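Local coordinates for protein guanidinopropionase (Pseudomonas aeruginosa, PDB 3NIQ) that catalyses the manganese-dependent hydrolysis of 3-guanidinopropanoate to beta-alanine and urea, at residues Gly124-Thr129 against Gly279-Glu284; His146-Ser151 against Ser238-Val243. All coordinates share one frame; numbering follows the deposited sequence.

Contact 1 (Gly124-Thr129 against Gly279-Glu284). With MN (manganese (II) ion), chain D.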
loop_
_atom_site.group_PDB
_atom_site.type_symbol
_atom_site.label_atom_id
_atom_site.label_comp_id
_atom_site.label_asym_id
_atom_site.label_seq_id
_atom_site.Cartn_x
_atom_site.Cartn_y
_atom_site.Cartn_z
ATOM N N GLY A 124 5.413 -20.690 5.277
ATOM C CA GLY A 124 5.345 -21.325 6.598
ATOM C C GLY A 124 6.338 -20.694 7.554
ATOM O O GLY A 124 7.370 -20.147 7.122
ATOM N N ASP A 125 6.029 -20.750 8.845
ATOM C CA ASP A 125 6.946 -20.272 9.855
ATOM C C ASP A 125 7.981 -21.353 10.175
ATOM O O ASP A 125 7.910 -22.459 9.632
ATOM C CB ASP A 125 6.182 -19.803 11.104
ATOM C CG ASP A 125 5.556 -20.969 11.903
ATOM O OD1 ASP A 125 6.048 -22.111 11.848
ATOM O OD2 ASP A 125 4.558 -20.727 12.599
ATOM N N HIS A 126 8.930 -21.057 11.055
ATOM C CA HIS A 126 10.094 -21.942 11.210
ATOM C C HIS A 126 9.765 -23.271 11.907
ATOM O O HIS A 126 10.563 -24.214 11.858
ATOM C CB HIS A 126 11.239 -21.239 11.944
ATOM C CG HIS A 126 12.568 -21.472 11.309
ATOM N ND1 HIS A 126 13.533 -20.492 11.221
ATOM C CD2 HIS A 126 13.058 -22.553 10.653
ATOM C CE1 HIS A 126 14.581 -20.971 10.570
ATOM N NE2 HIS A 126 14.313 -22.215 10.204
ATOM N N LEU A 127 8.586 -23.372 12.510
ATOM C CA LEU A 127 8.198 -24.651 13.127
ATOM C C LEU A 127 8.087 -25.747 12.074
ATOM O O LEU A 127 8.271 -26.932 12.369
ATOM C CB LEU A 127 6.915 -24.523 13.981
ATOM C CG LEU A 127 6.476 -25.815 14.683
ATOM C CD1 LEU A 127 7.567 -26.311 15.651
ATOM C CD2 LEU A 127 5.117 -25.642 15.430
ATOM N N VAL A 128 7.843 -25.353 10.826
ATOM C CA VAL A 128 7.773 -26.321 9.738
ATOM C C VAL A 128 9.050 -27.166 9.600
ATOM O O VAL A 128 9.004 -28.320 9.132
ATOM C CB VAL A 128 7.462 -25.646 8.380
ATOM C CG1 VAL A 128 8.375 -24.461 8.138
ATOM C CG2 VAL A 128 7.689 -26.649 7.264
ATOM N N THR A 129 10.186 -26.611 10.012
ATOM C CA THR A 129 11.456 -27.332 9.866
ATOM C C THR A 129 11.535 -28.561 10.790
ATOM O O THR A 129 12.165 -29.573 10.441
ATOM C CB THR A 129 12.673 -26.395 10.078
ATOM O OG1 THR A 129 12.541 -25.263 9.211
ATOM C CG2 THR A 129 13.990 -27.107 9.739
ATOM N N GLY A 279 19.066 -31.190 2.182
ATOM C CA GLY A 279 17.788 -30.504 2.065
ATOM C C GLY A 279 17.981 -29.049 2.428
ATOM O O GLY A 279 19.034 -28.666 2.933
ATOM N N ALA A 280 16.965 -28.233 2.163
ATOM C CA ALA A 280 17.038 -26.835 2.535
ATOM C C ALA A 280 15.646 -26.269 2.584
ATOM O O ALA A 280 14.723 -26.847 2.013
ATOM C CB ALA A 280 17.923 -26.048 1.540
ATOM N N ASP A 281 15.476 -25.153 3.287
ATOM C CA ASP A 281 14.203 -24.470 3.264
ATOM C C ASP A 281 14.372 -22.950 3.346
ATOM O O ASP A 281 15.438 -22.450 3.737
ATOM C CB ASP A 281 13.245 -24.991 4.366
ATOM C CG ASP A 281 13.806 -24.817 5.770
ATOM O OD1 ASP A 281 14.403 -23.759 6.045
ATOM O OD2 ASP A 281 13.624 -25.734 6.611
ATOM N N VAL A 282 13.299 -22.245 2.969
ATOM C CA VAL A 282 13.215 -20.789 3.042
ATOM C C VAL A 282 11.929 -20.504 3.795
ATOM O O VAL A 282 10.837 -20.781 3.291
ATOM C CB VAL A 282 13.133 -20.147 1.636
ATOM C CG1 VAL A 282 13.010 -18.649 1.749
ATOM C CG2 VAL A 282 14.385 -20.496 0.795
ATOM N N VAL A 283 12.041 -19.990 5.016
ATOM C CA VAL A 283 10.850 -19.894 5.871
ATOM C C VAL A 283 10.580 -18.460 6.289
ATOM O O VAL A 283 11.428 -17.615 6.093
ATOM C CB VAL A 283 10.996 -20.769 7.132
ATOM C CG1 VAL A 283 11.115 -22.223 6.732
ATOM C CG2 VAL A 283 12.207 -20.307 8.007
ATOM N N GLU A 284 9.375 -18.234 6.817
ATOM C CA GLU A 284 8.909 -16.971 7.427
ATOM C C GLU A 284 8.576 -15.862 6.413
ATOM O O GLU A 284 8.406 -14.702 6.802
ATOM C CB GLU A 284 9.883 -16.448 8.529
ATOM C CG GLU A 284 10.084 -17.377 9.739
ATOM C CD GLU A 284 8.855 -17.467 10.650
ATOM O OE1 GLU A 284 7.839 -16.773 10.396
ATOM O OE2 GLU A 284 8.886 -18.265 11.606
HETATM MN MN MN D . 13.416 -18.668 12.480
HETATM O O HOH W 1 12.829 -17.071 14.203
#
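Glu-284 N donates to Gly-124 O at 2.8 Å, a backbone hydrogen bond that joins the end of strand 277-283 to the loop following its sheet neighbour, strand 118-123. Both belong to the parallel sheet of the arginase fold, and the loop, which runs through a 3-10 turn at 126-128 into helix 129-136, carries His-126, a ligand of the binuclear manganese centre. His-126 binds one manganese ion through ND1 at 2.2 Å. Val-283 sets CG2 over the middle of one face of its imidazole, a CH-pi contact with the methyl carbon 3.4 Å from the ring centroid and 3° off the normal. With CG1 of the valine anti to the carbonyl carbon (chi1 -63°), CG2 falls between the backbone N and the carbonyl carbon and meets the ring. The remote nitrogen, NE2, is hydrogen-bonded to Ser-238 OG, whose second partner is Asp-281 OD1, so the aspartate lies one shell further out and orients the serine that meets the metal ligand. Asp-281 OD2 in turn accepts from Thr-129 OG1, which approaches from above the carboxylate plane, and from Tyr-236 OH. At the other end of the loop, Glu-284 folds back at chi2 (-71°) and lays its carboxylate along CA and CB of Asp-125. Its OE2 accepts from His-126 N at 2.8 Å, with the N-H lying well out of the carboxylate plane, and His-165 ND1 is a further partner of this buried oxygen. Main chain and ring of the metal-binding histidine are thereby both held by acidic residues, Glu-284 directly and Asp-281 by way of Ser-238. Asp-125 braces the turn from within: its OD1 closes an Asx turn by accepting from Leu-127 N at 2.9 Å.

Contact 2 (His146-Ser151 against Ser238-Val243). With MN (manganese (II) ion), chain E; MN (manganese (II) ion), chain D.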
loop_
_atom_site.group_PDB
_atom_site.type_symbol
_atom_site.label_atom_id
_atom_site.label_comp_id
_atom_site.label_asym_id
_atom_site.label_seq_id
_atom_site.Cartn_x
_atom_site.Cartn_y
_atom_site.Cartn_z
ATOM N N HIS A 146 22.205 -22.351 9.510
ATOM C CA HIS A 146 20.917 -21.745 9.812
ATOM C C HIS A 146 21.075 -20.211 9.812
ATOM O O HIS A 146 21.809 -19.658 10.625
ATOM C CB HIS A 146 20.478 -22.267 11.189
ATOM C CG HIS A 146 19.257 -21.610 11.753
ATOM N ND1 HIS A 146 19.080 -21.417 13.108
ATOM C CD2 HIS A 146 18.151 -21.105 11.153
ATOM C CE1 HIS A 146 17.923 -20.811 13.322
ATOM N NE2 HIS A 146 17.338 -20.611 12.150
ATOM N N PHE A 147 20.416 -19.542 8.875
ATOM C CA PHE A 147 20.456 -18.071 8.752
ATOM C C PHE A 147 19.209 -17.508 9.428
ATOM O O PHE A 147 18.090 -17.845 9.023
ATOM C CB PHE A 147 20.411 -17.676 7.270
ATOM C CG PHE A 147 21.586 -18.142 6.479
ATOM C CD1 PHE A 147 22.685 -17.326 6.313
ATOM C CD2 PHE A 147 21.584 -19.398 5.879
ATOM C CE1 PHE A 147 23.795 -17.759 5.560
ATOM C CE2 PHE A 147 22.668 -19.837 5.136
ATOM C CZ PHE A 147 23.783 -19.018 4.973
ATOM N N ASP A 148 19.378 -16.668 10.449
ATOM C CA ASP A 148 18.231 -16.211 11.221
ATOM C C ASP A 148 18.579 -15.001 12.097
ATOM O O ASP A 148 19.717 -14.871 12.567
ATOM C CB ASP A 148 17.746 -17.368 12.123
ATOM C CG ASP A 148 16.252 -17.310 12.448
ATOM O OD1 ASP A 148 15.714 -16.241 12.805
ATOM O OD2 ASP A 148 15.604 -18.360 12.363
ATOM N N ALA A 149 17.596 -14.128 12.333
ATOM C CA ALA A 149 17.748 -13.123 13.383
ATOM C C ALA A 149 17.616 -13.751 14.787
ATOM O O ALA A 149 17.999 -13.126 15.781
ATOM C CB ALA A 149 16.733 -11.991 13.210
ATOM N N HIS A 150 17.066 -14.966 14.852
ATOM C CA HIS A 150 16.760 -15.647 16.132
ATOM C C HIS A 150 17.289 -17.097 16.185
ATOM O O HIS A 150 17.246 -17.827 15.198
ATOM C CB HIS A 150 15.246 -15.677 16.376
ATOM C CG HIS A 150 14.559 -14.388 16.043
ATOM N ND1 HIS A 150 13.968 -14.155 14.818
ATOM C CD2 HIS A 150 14.356 -13.270 16.784
ATOM C CE1 HIS A 150 13.460 -12.933 14.806
ATOM N NE2 HIS A 150 13.675 -12.381 15.990
ATOM N N SER A 151 17.754 -17.524 17.356
ATOM C CA SER A 151 18.257 -18.889 17.483
ATOM C C SER A 151 17.172 -19.951 17.361
ATOM O O SER A 151 17.458 -21.080 16.935
ATOM C CB SER A 151 19.062 -19.053 18.780
ATOM O OG SER A 151 18.214 -18.857 19.901
ATOM N N SER A 238 18.816 -23.997 6.411
ATOM C CA SER A 238 17.537 -23.418 6.697
ATOM C C SER A 238 17.662 -21.886 6.726
ATOM O O SER A 238 18.405 -21.324 7.536
ATOM C CB SER A 238 17.026 -23.950 8.036
ATOM O OG SER A 238 15.766 -23.396 8.335
ATOM N N PHE A 239 16.898 -21.223 5.864
ATOM C CA PHE A 239 17.014 -19.783 5.684
ATOM C C PHE A 239 15.733 -19.062 6.132
ATOM O O PHE A 239 14.686 -19.167 5.474
ATOM C CB PHE A 239 17.309 -19.488 4.200
ATOM C CG PHE A 239 17.684 -18.060 3.937
ATOM C CD1 PHE A 239 19.019 -17.659 3.966
ATOM C CD2 PHE A 239 16.694 -17.106 3.674
ATOM C CE1 PHE A 239 19.376 -16.307 3.730
ATOM C CE2 PHE A 239 17.031 -15.761 3.455
ATOM C CZ PHE A 239 18.365 -15.359 3.474
ATOM N N ASP A 240 15.818 -18.339 7.245
ATOM C CA ASP A 240 14.701 -17.560 7.750
ATOM C C ASP A 240 14.917 -16.148 7.189
ATOM O O ASP A 240 15.954 -15.535 7.431
ATOM C CB ASP A 240 14.696 -17.606 9.297
ATOM C CG ASP A 240 13.603 -16.742 9.940
ATOM O OD1 ASP A 240 13.072 -15.805 9.298
ATOM O OD2 ASP A 240 13.275 -16.977 11.131
ATOM N N VAL A 241 13.957 -15.656 6.411
ATOM C CA VAL A 241 14.147 -14.406 5.699
ATOM C C VAL A 241 14.317 -13.234 6.658
ATOM O O VAL A 241 14.842 -12.207 6.268
ATOM C CB VAL A 241 13.036 -14.095 4.655
ATOM C CG1 VAL A 241 12.987 -15.163 3.537
ATOM C CG2 VAL A 241 11.673 -13.932 5.325
ATOM N N ASP A 242 13.902 -13.393 7.913
ATOM C CA ASP A 242 14.107 -12.310 8.879
ATOM C C ASP A 242 15.595 -12.148 9.309
ATOM O O ASP A 242 15.934 -11.232 10.054
ATOM C CB ASP A 242 13.104 -12.407 10.072
ATOM C CG ASP A 242 13.459 -13.501 11.092
ATOM O OD1 ASP A 242 14.620 -13.960 11.133
ATOM O OD2 ASP A 242 12.550 -13.905 11.862
ATOM N N VAL A 243 16.484 -13.018 8.815
ATOM C CA VAL A 243 17.936 -12.745 8.913
ATOM C C VAL A 243 18.269 -11.440 8.163
ATOM O O VAL A 243 19.159 -10.680 8.557
ATOM C CB VAL A 243 18.793 -13.890 8.348
ATOM C CG1 VAL A 243 18.732 -13.944 6.817
ATOM C CG2 VAL A 243 20.248 -13.785 8.851
HETATM MN MN MN E . 13.749 -15.543 12.860
HETATM MN MN MN D . 13.416 -18.668 12.480
HETATM O O HOH W 1 12.829 -17.071 14.203
#
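The binuclear manganese site of the arginase family forms where neighbouring parallel strands 142-147 and 235-240 end and their following loops stay in contact. Phe-147 N donates to Ser-238 O and Asp-240 N to Phe-147 O, fixing the register that sets Asp-148 beside Asp-240. Asp-148 bridges the ions, OD1 to one at 2.1 Å and OD2 to the other at 2.2 Å, whereas Asp-240 bridges through OD2 alone; their carboxylate planes are 71° apart. Asp-242 chelates the ion held by Asp-148 OD1 with both oxygens, and His-150 adds ND1 at 2.4 Å, its NE2 hydrogen-bonded to Glu-256 OE2. A bridging water contacts both metals; His-126 and Asp-152 complete the second ion's protein ligands. Hydrogen bonds orient the carboxylates: His-146 NE2 donates to the anti lone pair of Asp-148 OD2 at 2.8 Å, Ala-149 N to Asp-242 OD1, and Asp-242 N to Asp-240 OD1, an Asx turn. On the sheet face opposite His-146 and Ser-238, Phe-147 CB packs on Phe-239 CD1 at 3.6 Å. Asp-148 OD2 and Asp-240 OD2 come within 3.0 Å, a spacing probably tolerated because they share a metal, and the bridging water is consistent with the nucleophile of arginase-type hydrolysis.

Both contacts are buried at the ends of adjoining strands in one parallel sheet, and both reach the same manganese ion. Contact 2 supplies ligands to both metals, so its chemistry is mainly coordination by crowded carboxylates; contact 1 gives a single histidine ligand and otherwise works through hydrogen bonds and valine packing. Ser-238, on the strand of contact 2, joins the two contacts. The rings of His-126 and His-146 also meet, with planes nearly perpendicular. Contact 1 lies nearer the centre of the chain, whereas contact 2 reaches a subunit boundary, where His-150 packs on Arg-69 of a neighbouring subunit.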